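Long-range contacts in 273aa long hypothetical dTDP-4-dehydrorhamnose reductase (Sulfolobus tokodaii, PDB 2GGS), which binds NADPH and probably acts as a dTDP-4-dehydrorhamnose reductase, an oxidoreductase of the Rossmann-fold RmlD family: residues A[179-184]-A[208-214]; A[108-112]-A[244-250]. All coordinates share one frame; numbering follows the deposited sequence.

How the contacts relate
Contact 1 (179-184 with 208-214) is nested along the chain inside the loop closed by contact 2 (108-112 with 244-250), and the two centres lie about 10 Å apart. They touch directly: Arg211 NE of contact 1 forms a salt bridge of 2.8 Å with Asp247 OD2 of contact 2, and Tyr180 N lies 2.8 Å from Tyr246 O, probably hydrogen-bonded. Strand 180-181 thus lies between 212-213 and the loop 244-250. Both lie near the cofactor, contact 2 the closer. The Asp108 side chain is about 4 Å from the bound NADPH and that of Tyr181 about 6 Å, while the Tyr109 side chain lies about 7 Å from that of Lys134, an NADPH-binding residue.

Contact 1 of 2, residues A[179-184]-A[208-214]; sequences GYYSPI and AGERISR
Strands 180-181 and 212-213 run antiparallel, with Tyr181 and Ile212 as a hydrogen-bonded pair (Tyr181 N to Ile212 O 3.0 Å, Ile212 N to Tyr181 O 2.9 Å) and Tyr180 and Ser213 as the non-hydrogen-bonded pair beside it. Beyond the strands, Arg214 N reaches Gly179 O and Gly209 N reaches Ser182 O, the latter from above the carbonyl plane. Each tyrosine carries a guanidinium. That of Arg211 lies flat on the Tyr180 ring, planes 12° apart, with NH2 over the ring centre and CZ 3.7 Å from the centroid, a cation-pi stack. Arg211 gets there with CG anti to its N (chi1 175°) and the chain extended to NE, which pairs with Asp247. Were Tyr180 replaced by an alanine, the Arg211 guanidinium would lose the ring it lies on and would probably be held by its polar partners alone. On the other face of the little sheet, Arg214 bends at chi2 (84°) and stacks on Tyr181, its CZ 4.1 Å from the ring centroid and offset toward the rim. Pro183 CD covers the opposite face of that ring and also meets Ile212 CG2 at 3.6 Å. A water bridges Pro183 O and Glu210 N. Gly209 CA packs 3.4 Å from Pro183 O, where a CB would clash. Ser213 N-caps helix 214-224, its OG accepting from Glu216 N. The result is a two-stranded antiparallel sheet, apart from the parallel Rossmann sheet, that leads into helix 214-224 and holds the Tyr181 side chain about 6 Å from the bound NADPH.

Contact 2 of 2, residues A[108-112]-A[244-250]; sequences DYVFD and RPYDSSL
Asp108 OD2 is gripped by two serine hydroxyls: Ser248 OG donates to it at 2.7 Å, and Ser152 OG is hydrogen-bonded to it as well. The Ser248 hydroxyl comes from above the carboxylate plane, 50° out of it. Asp108 CG sits between its own N and carbonyl carbon (chi1 62°), a setting that brings the carboxylate to Ser248. Asp108 CB packs against Leu250 CD2 at 3.7 Å. Next along, Pro245 lies over one face of the Tyr109 ring in a CH-pi contact. Its CD stands 3.8 Å from the ring centroid and only 6° off the normal, while CG leans toward the CD1 side. Ser248 OG comes up at the edge of the same ring, near its plane. Arg244 adds only its aliphatic part here, CG 3.5 Å from Tyr109 OH; its guanidinium turns to Asp71 instead. Leu250 CD2 closes the other end, meeting Phe111 CE2 at 3.9 Å as the two side chains cross at about a right angle. Near Asp112 the backbones are joined through a water, which donates to Asp112 O and accepts from Tyr246 N. Within 244-250, Asp247 OD1 takes both Ser249 N (2.9 Å) and Ser249 OG, and the bond to the amide makes an Asx turn that shapes the loop. The 3-10 segment 108-110 follows strand 101-107 of the parallel Rossmann sheet and packs through Val110 and Tyr109 on helix 129-141. The loop 244-250, ahead of helix 253-258, pairs through Tyr246 and Ser248 with Tyr180, and Asp108 and Ser248 both touch Tyr181 of strand 180-181.

Contact 1 of 2, residues A[179-184]-A[208-214]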
ATOM      1  N   GLY A 179     -10.564 -16.252  -2.265  1.00 21.84           N
ATOM      2  CA  GLY A 179     -10.672 -15.302  -1.165  1.00 20.57           C
ATOM      3  C   GLY A 179     -10.926 -13.915  -1.715  1.00 19.52           C
ATOM      4  O   GLY A 179     -10.865 -13.709  -2.937  1.00 20.40           O
ATOM      5  N   TYR A 180     -11.169 -12.976  -0.806  1.00 18.85           N
ATOM      6  CA  TYR A 180     -11.723 -11.637  -1.123  1.00 18.14           C
ATOM      7  C   TYR A 180     -10.621 -10.675  -0.732  1.00 18.05           C
ATOM      8  O   TYR A 180     -10.015 -10.845   0.340  1.00 18.02           O
ATOM      9  CB  TYR A 180     -13.013 -11.403  -0.407  1.00 19.02           C
ATOM     10  CG  TYR A 180     -14.061 -12.423  -0.833  1.00 19.84           C
ATOM     11  CD1 TYR A 180     -14.086 -13.665  -0.241  1.00 21.24           C
ATOM     12  CD2 TYR A 180     -15.005 -12.118  -1.823  1.00 22.51           C
ATOM     13  CE1 TYR A 180     -14.995 -14.610  -0.616  1.00 20.81           C
ATOM     14  CE2 TYR A 180     -15.972 -13.084  -2.223  1.00 20.60           C
ATOM     15  CZ  TYR A 180     -15.946 -14.320  -1.594  1.00 20.34           C
ATOM     16  OH  TYR A 180     -16.872 -15.302  -1.918  1.00 24.85           O
ATOM     17  N   TYR A 181     -10.473  -9.584  -1.452  1.00 17.83           N
ATOM     18  CA  TYR A 181     -10.069  -8.320  -0.877  1.00 17.41           C
ATOM     19  C   TYR A 181     -10.656  -7.052  -1.482  1.00 18.07           C
ATOM     20  O   TYR A 181     -11.737  -7.107  -2.073  1.00 18.07           O
ATOM     21  CB  TYR A 181      -8.507  -8.370  -1.094  1.00 17.61           C
ATOM     22  CG  TYR A 181      -7.999  -8.269  -2.564  1.00 18.10           C
ATOM     23  CD1 TYR A 181      -8.720  -8.834  -3.645  1.00 19.38           C
ATOM     24  CD2 TYR A 181      -6.776  -7.656  -2.850  1.00 16.29           C
ATOM     25  CE1 TYR A 181      -8.279  -8.728  -4.963  1.00 20.00           C
ATOM     26  CE2 TYR A 181      -6.296  -7.569  -4.169  1.00 16.68           C
ATOM     27  CZ  TYR A 181      -7.050  -8.101  -5.228  1.00 19.28           C
ATOM     28  OH  TYR A 181      -6.587  -7.962  -6.523  1.00 20.11           O
ATOM     29  N   SER A 182      -9.964  -5.909  -1.341  1.00 15.84           N
ATOM     30  CA  SER A 182     -10.530  -4.654  -1.790  1.00 17.56           C
ATOM     31  C   SER A 182      -9.537  -3.816  -2.654  1.00 15.98           C
ATOM     32  O   SER A 182      -9.093  -2.747  -2.241  1.00 14.87           O
ATOM     33  CB  SER A 182     -11.037  -3.829  -0.581  1.00 18.47           C
ATOM     34  OG  SER A 182     -10.091  -3.837   0.434  1.00 28.66           O
ATOM     35  N   PRO A 183      -9.250  -4.295  -3.871  1.00 16.25           N
ATOM     36  CA  PRO A 183      -8.165  -3.699  -4.658  1.00 15.99           C
ATOM     37  C   PRO A 183      -8.476  -2.248  -5.048  1.00 16.36           C
ATOM     38  O   PRO A 183      -9.611  -1.931  -5.437  1.00 17.44           O
ATOM     39  CB  PRO A 183      -8.102  -4.596  -5.903  1.00 16.67           C
ATOM     40  CG  PRO A 183      -9.519  -5.196  -6.006  1.00 15.50           C
ATOM     41  CD  PRO A 183      -9.881  -5.440  -4.568  1.00 15.37           C
ATOM     42  N   ILE A 184      -7.483  -1.370  -4.935  1.00 14.03           N
ATOM     43  CA  ILE A 184      -7.589   0.011  -5.355  1.00 14.55           C
ATOM     44  C   ILE A 184      -6.423   0.306  -6.283  1.00 14.55           C
ATOM     45  O   ILE A 184      -5.298  -0.177  -6.041  1.00 14.10           O
ATOM     46  CB  ILE A 184      -7.603   0.958  -4.095  1.00 15.44           C
ATOM     47  CG1 ILE A 184      -7.868   2.440  -4.451  1.00 14.54           C
ATOM     48  CG2 ILE A 184      -6.280   0.738  -3.206  1.00 13.48           C
ATOM     49  CD1 ILE A 184      -8.109   3.302  -3.211  1.00 15.40           C
ATOM     50  N   ALA A 208      -9.754   1.854   0.590  1.00 14.27           N
ATOM     51  CA  ALA A 208      -9.558   0.765  -0.368  1.00 14.88           C
ATOM     52  C   ALA A 208     -10.785   0.582  -1.267  1.00 15.99           C
ATOM     53  O   ALA A 208     -11.724   1.388  -1.199  1.00 17.10           O
ATOM     54  CB  ALA A 208      -9.222  -0.536   0.352  1.00 14.77           C
ATOM     55  N   GLY A 209     -10.748  -0.447  -2.104  1.00 15.51           N
ATOM     56  CA  GLY A 209     -11.744  -0.625  -3.167  1.00 16.00           C
ATOM     57  C   GLY A 209     -12.969  -1.386  -2.682  1.00 16.06           C
ATOM     58  O   GLY A 209     -13.167  -1.567  -1.515  1.00 16.74           O
ATOM     59  N   GLU A 210     -13.803  -1.816  -3.620  1.00 17.00           N
ATOM     60  CA  GLU A 210     -14.974  -2.629  -3.284  1.00 18.50           C
ATOM     61  C   GLU A 210     -14.527  -4.076  -3.085  1.00 18.11           C
ATOM     62  O   GLU A 210     -13.594  -4.556  -3.755  1.00 17.87           O
ATOM     63  CB  GLU A 210     -15.992  -2.553  -4.435  1.00 19.43           C
ATOM     64  CG  GLU A 210     -16.514  -1.168  -4.729  1.00 26.13           C
ATOM     65  CD  GLU A 210     -17.854  -0.915  -4.051  1.00 32.23           C
ATOM     66  OE1 GLU A 210     -18.347   0.223  -4.151  1.00 36.64           O
ATOM     67  OE2 GLU A 210     -18.393  -1.836  -3.390  1.00 36.54           O
ATOM     68  N   ARG A 211     -15.181  -4.776  -2.158  1.00 17.39           N
ATOM     69  CA  ARG A 211     -14.887  -6.192  -1.908  1.00 18.10           C
ATOM     70  C   ARG A 211     -15.113  -7.041  -3.174  1.00 18.53           C
ATOM     71  O   ARG A 211     -16.179  -6.960  -3.785  1.00 18.25           O
ATOM     72  CB  ARG A 211     -15.770  -6.719  -0.782  1.00 19.46           C
ATOM     73  CG  ARG A 211     -15.636  -8.247  -0.510  1.00 18.16           C
ATOM     74  CD  ARG A 211     -16.551  -8.603   0.698  1.00 20.35           C
ATOM     75  NE  ARG A 211     -16.482 -10.003   1.104  1.00 21.73           N
ATOM     76  CZ  ARG A 211     -17.172 -10.996   0.545  1.00 20.74           C
ATOM     77  NH1 ARG A 211     -18.015 -10.753  -0.448  1.00 22.87           N
ATOM     78  NH2 ARG A 211     -17.041 -12.234   1.019  1.00 23.62           N
ATOM     79  N   ILE A 212     -14.116  -7.839  -3.561  1.00 17.30           N
ATOM     80  CA  ILE A 212     -14.221  -8.695  -4.734  1.00 17.77           C
ATOM     81  C   ILE A 212     -13.343  -9.919  -4.554  1.00 17.21           C
ATOM     82  O   ILE A 212     -12.345  -9.870  -3.833  1.00 17.02           O
ATOM     83  CB  ILE A 212     -13.818  -7.907  -6.038  1.00 17.51           C
ATOM     84  CG1 ILE A 212     -14.302  -8.597  -7.327  1.00 17.83           C
ATOM     85  CG2 ILE A 212     -12.283  -7.682  -6.076  1.00 18.75           C
ATOM     86  CD1 ILE A 212     -14.034  -7.783  -8.618  1.00 19.06           C
ATOM     87  N   SER A 213     -13.737 -11.033  -5.178  1.00 16.48           N
ATOM     88  CA  SER A 213     -12.915 -12.233  -5.138  1.00 16.88           C
ATOM     89  C   SER A 213     -11.834 -12.143  -6.213  1.00 16.24           C
ATOM     90  O   SER A 213     -12.008 -11.463  -7.241  1.00 16.32           O
ATOM     91  CB  SER A 213     -13.798 -13.503  -5.313  1.00 18.38           C
ATOM     92  OG  SER A 213     -14.245 -13.643  -6.659  1.00 18.93           O
ATOM     93  N   ARG A 214     -10.710 -12.843  -6.013  1.00 16.38           N
ATOM     94  CA  ARG A 214      -9.696 -12.837  -7.064  1.00 17.11           C
ATOM     95  C   ARG A 214     -10.233 -13.436  -8.357  1.00 17.05           C
ATOM     96  O   ARG A 214      -9.887 -12.990  -9.451  1.00 16.73           O
ATOM     97  CB  ARG A 214      -8.473 -13.645  -6.614  1.00 16.97           C
ATOM     98  CG  ARG A 214      -7.477 -12.832  -5.775  1.00 18.64           C
ATOM     99  CD  ARG A 214      -7.837 -12.770  -4.351  1.00 21.30           C
ATOM    100  NE  ARG A 214      -6.746 -12.217  -3.523  1.00 21.84           N
ATOM    101  CZ  ARG A 214      -6.870 -11.899  -2.242  1.00 23.48           C
ATOM    102  NH1 ARG A 214      -8.034 -12.041  -1.615  1.00 20.14           N
ATOM    103  NH2 ARG A 214      -5.820 -11.421  -1.583  1.00 22.65           N
TER
HETATM  104  O   HOH W   1     -12.151  -1.551  -6.312  1.00 19.14           O

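Contact 2 of 2, residues A[108-112]-A[244-250]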
ATOM      1  N   ASP A 108      -4.292  -4.305   4.578  1.00 13.17           N
ATOM      2  CA  ASP A 108      -5.340  -5.234   4.943  1.00 14.28           C
ATOM      3  C   ASP A 108      -4.819  -6.584   5.458  1.00 14.37           C
ATOM      4  O   ASP A 108      -5.531  -7.295   6.158  1.00 15.89           O
ATOM      5  CB  ASP A 108      -6.307  -5.416   3.743  1.00 13.71           C
ATOM      6  CG  ASP A 108      -5.647  -6.012   2.507  1.00 16.37           C
ATOM      7  OD1 ASP A 108      -4.427  -5.800   2.269  1.00 15.80           O
ATOM      8  OD2 ASP A 108      -6.372  -6.685   1.733  1.00 17.83           O
ATOM      9  N   TYR A 109      -3.547  -6.931   5.135  1.00 14.48           N
ATOM     10  CA  TYR A 109      -2.952  -8.174   5.649  1.00 14.66           C
ATOM     11  C   TYR A 109      -2.587  -8.109   7.145  1.00 14.91           C
ATOM     12  O   TYR A 109      -2.096  -9.075   7.696  1.00 15.34           O
ATOM     13  CB  TYR A 109      -1.723  -8.616   4.807  1.00 15.70           C
ATOM     14  CG  TYR A 109      -2.081  -9.236   3.476  1.00 17.50           C
ATOM     15  CD1 TYR A 109      -3.374  -9.047   2.905  1.00 16.35           C
ATOM     16  CD2 TYR A 109      -1.165 -10.034   2.785  1.00 18.57           C
ATOM     17  CE1 TYR A 109      -3.712  -9.628   1.677  1.00 18.64           C
ATOM     18  CE2 TYR A 109      -1.500 -10.611   1.536  1.00 19.52           C
ATOM     19  CZ  TYR A 109      -2.773 -10.398   1.000  1.00 18.99           C
ATOM     20  OH  TYR A 109      -3.136 -10.943  -0.226  1.00 18.97           O
ATOM     21  N   VAL A 110      -2.819  -6.975   7.808  1.00 14.55           N
ATOM     22  CA  VAL A 110      -2.758  -7.023   9.282  1.00 15.79           C
ATOM     23  C   VAL A 110      -3.917  -7.812   9.895  1.00 15.59           C
ATOM     24  O   VAL A 110      -3.846  -8.126  11.072  1.00 15.53           O
ATOM     25  CB  VAL A 110      -2.683  -5.632   9.983  1.00 15.27           C
ATOM     26  CG1 VAL A 110      -1.496  -4.770   9.443  1.00 15.56           C
ATOM     27  CG2 VAL A 110      -4.038  -4.885   9.904  1.00 14.85           C
ATOM     28  N   PHE A 111      -4.975  -8.101   9.120  1.00 16.10           N
ATOM     29  CA  PHE A 111      -6.144  -8.874   9.644  1.00 16.90           C
ATOM     30  C   PHE A 111      -6.068 -10.358   9.296  1.00 17.62           C
ATOM     31  O   PHE A 111      -5.419 -10.731   8.308  1.00 18.51           O
ATOM     32  CB  PHE A 111      -7.449  -8.262   9.117  1.00 16.54           C
ATOM     33  CG  PHE A 111      -7.649  -6.833   9.546  1.00 17.81           C
ATOM     34  CD1 PHE A 111      -8.013  -6.536  10.864  1.00 17.12           C
ATOM     35  CD2 PHE A 111      -7.462  -5.778   8.637  1.00 17.24           C
ATOM     36  CE1 PHE A 111      -8.171  -5.198  11.282  1.00 18.79           C
ATOM     37  CE2 PHE A 111      -7.662  -4.443   9.020  1.00 18.47           C
ATOM     38  CZ  PHE A 111      -8.004  -4.146  10.349  1.00 17.87           C
ATOM     39  N   ASP A 112      -6.751 -11.197  10.094  1.00 18.19           N
ATOM     40  CA  ASP A 112      -6.586 -12.643   9.914  1.00 19.77           C
ATOM     41  C   ASP A 112      -7.425 -13.186   8.756  1.00 20.78           C
ATOM     42  O   ASP A 112      -7.185 -14.286   8.274  1.00 21.87           O
ATOM     43  CB  ASP A 112      -6.769 -13.451  11.219  1.00 20.69           C
ATOM     44  CG  ASP A 112      -8.134 -13.322  11.824  1.00 22.37           C
ATOM     45  OD1 ASP A 112      -9.088 -13.033  11.090  1.00 21.87           O
ATOM     46  OD2 ASP A 112      -8.259 -13.601  13.052  1.00 24.68           O
ATOM     47  N   ARG A 244      -2.256 -16.498   2.926  1.00 21.93           N
ATOM     48  CA  ARG A 244      -3.006 -15.235   2.700  1.00 21.38           C
ATOM     49  C   ARG A 244      -4.298 -15.266   3.500  1.00 21.29           C
ATOM     50  O   ARG A 244      -4.895 -16.330   3.637  1.00 22.21           O
ATOM     51  CB  ARG A 244      -3.321 -15.055   1.208  1.00 21.97           C
ATOM     52  CG  ARG A 244      -2.264 -14.306   0.383  1.00 20.57           C
ATOM     53  CD  ARG A 244      -0.885 -14.954   0.445  1.00 22.65           C
ATOM     54  NE  ARG A 244      -0.005 -14.337  -0.552  1.00 19.85           N
ATOM     55  CZ  ARG A 244       1.201 -14.828  -0.868  1.00 21.49           C
ATOM     56  NH1 ARG A 244       1.653 -15.920  -0.248  1.00 21.36           N
ATOM     57  NH2 ARG A 244       1.952 -14.230  -1.780  1.00 24.39           N
ATOM     58  N   PRO A 245      -4.746 -14.100   4.019  1.00 21.23           N
ATOM     59  CA  PRO A 245      -6.055 -14.037   4.701  1.00 20.47           C
ATOM     60  C   PRO A 245      -7.182 -14.348   3.723  1.00 20.77           C
ATOM     61  O   PRO A 245      -7.144 -13.921   2.580  1.00 19.93           O
ATOM     62  CB  PRO A 245      -6.133 -12.579   5.216  1.00 21.08           C
ATOM     63  CG  PRO A 245      -5.160 -11.814   4.350  1.00 19.93           C
ATOM     64  CD  PRO A 245      -4.055 -12.790   4.011  1.00 20.21           C
ATOM     65  N   TYR A 246      -8.157 -15.135   4.167  1.00 20.07           N
ATOM     66  CA  TYR A 246      -9.291 -15.510   3.295  1.00 20.92           C
ATOM     67  C   TYR A 246     -10.099 -14.322   2.760  1.00 19.93           C
ATOM     68  O   TYR A 246     -10.295 -14.207   1.557  1.00 20.76           O
ATOM     69  CB  TYR A 246     -10.229 -16.472   4.014  1.00 22.04           C
ATOM     70  CG  TYR A 246     -11.418 -16.849   3.162  1.00 23.76           C
ATOM     71  CD1 TYR A 246     -11.249 -17.621   2.010  1.00 26.82           C
ATOM     72  CD2 TYR A 246     -12.690 -16.402   3.479  1.00 25.79           C
ATOM     73  CE1 TYR A 246     -12.340 -17.956   1.201  1.00 27.69           C
ATOM     74  CE2 TYR A 246     -13.793 -16.732   2.678  1.00 27.48           C
ATOM     75  CZ  TYR A 246     -13.597 -17.517   1.549  1.00 27.65           C
ATOM     76  OH  TYR A 246     -14.672 -17.876   0.752  1.00 30.28           O
ATOM     77  N   ASP A 247     -10.547 -13.455   3.650  1.00 18.59           N
ATOM     78  CA  ASP A 247     -11.280 -12.254   3.281  1.00 18.53           C
ATOM     79  C   ASP A 247     -10.682 -11.075   4.005  1.00 17.35           C
ATOM     80  O   ASP A 247     -11.029 -10.800   5.165  1.00 18.96           O
ATOM     81  CB  ASP A 247     -12.777 -12.373   3.615  1.00 18.58           C
ATOM     82  CG  ASP A 247     -13.567 -11.198   3.112  1.00 20.34           C
ATOM     83  OD1 ASP A 247     -12.951 -10.163   2.764  1.00 18.78           O
ATOM     84  OD2 ASP A 247     -14.817 -11.286   3.027  1.00 19.87           O
ATOM     85  N   SER A 248      -9.789 -10.370   3.324  1.00 16.32           N
ATOM     86  CA  SER A 248      -9.150  -9.182   3.953  1.00 15.78           C
ATOM     87  C   SER A 248      -9.805  -7.879   3.476  1.00 16.35           C
ATOM     88  O   SER A 248      -9.289  -6.776   3.664  1.00 16.06           O
ATOM     89  CB  SER A 248      -7.635  -9.216   3.681  1.00 15.52           C
ATOM     90  OG  SER A 248      -7.378  -9.092   2.307  1.00 16.76           O
ATOM     91  N   SER A 249     -11.010  -7.983   2.894  1.00 16.35           N
ATOM     92  CA  SER A 249     -11.649  -6.777   2.413  1.00 16.22           C
ATOM     93  C   SER A 249     -11.767  -5.772   3.557  1.00 15.52           C
ATOM     94  O   SER A 249     -11.920  -6.168   4.733  1.00 16.37           O
ATOM     95  CB  SER A 249     -13.036  -7.085   1.821  1.00 17.06           C
ATOM     96  OG  SER A 249     -13.832  -7.736   2.771  1.00 18.27           O
ATOM     97  N   LEU A 250     -11.682  -4.483   3.198  1.00 14.90           N
ATOM     98  CA  LEU A 250     -11.820  -3.383   4.171  1.00 14.21           C
ATOM     99  C   LEU A 250     -13.134  -2.649   4.036  1.00 15.67           C
ATOM    100  O   LEU A 250     -13.652  -2.489   2.938  1.00 16.72           O
ATOM    101  CB  LEU A 250     -10.692  -2.352   4.011  1.00 14.41           C
ATOM    102  CG  LEU A 250      -9.290  -2.946   4.126  1.00 13.30           C
ATOM    103  CD1 LEU A 250      -8.343  -1.700   4.027  1.00 13.46           C
ATOM    104  CD2 LEU A 250      -9.156  -3.702   5.451  1.00 15.58           C
TER
HETATM  105  O   HOH W   2      -8.164 -16.263   6.885  1.00 21.53           O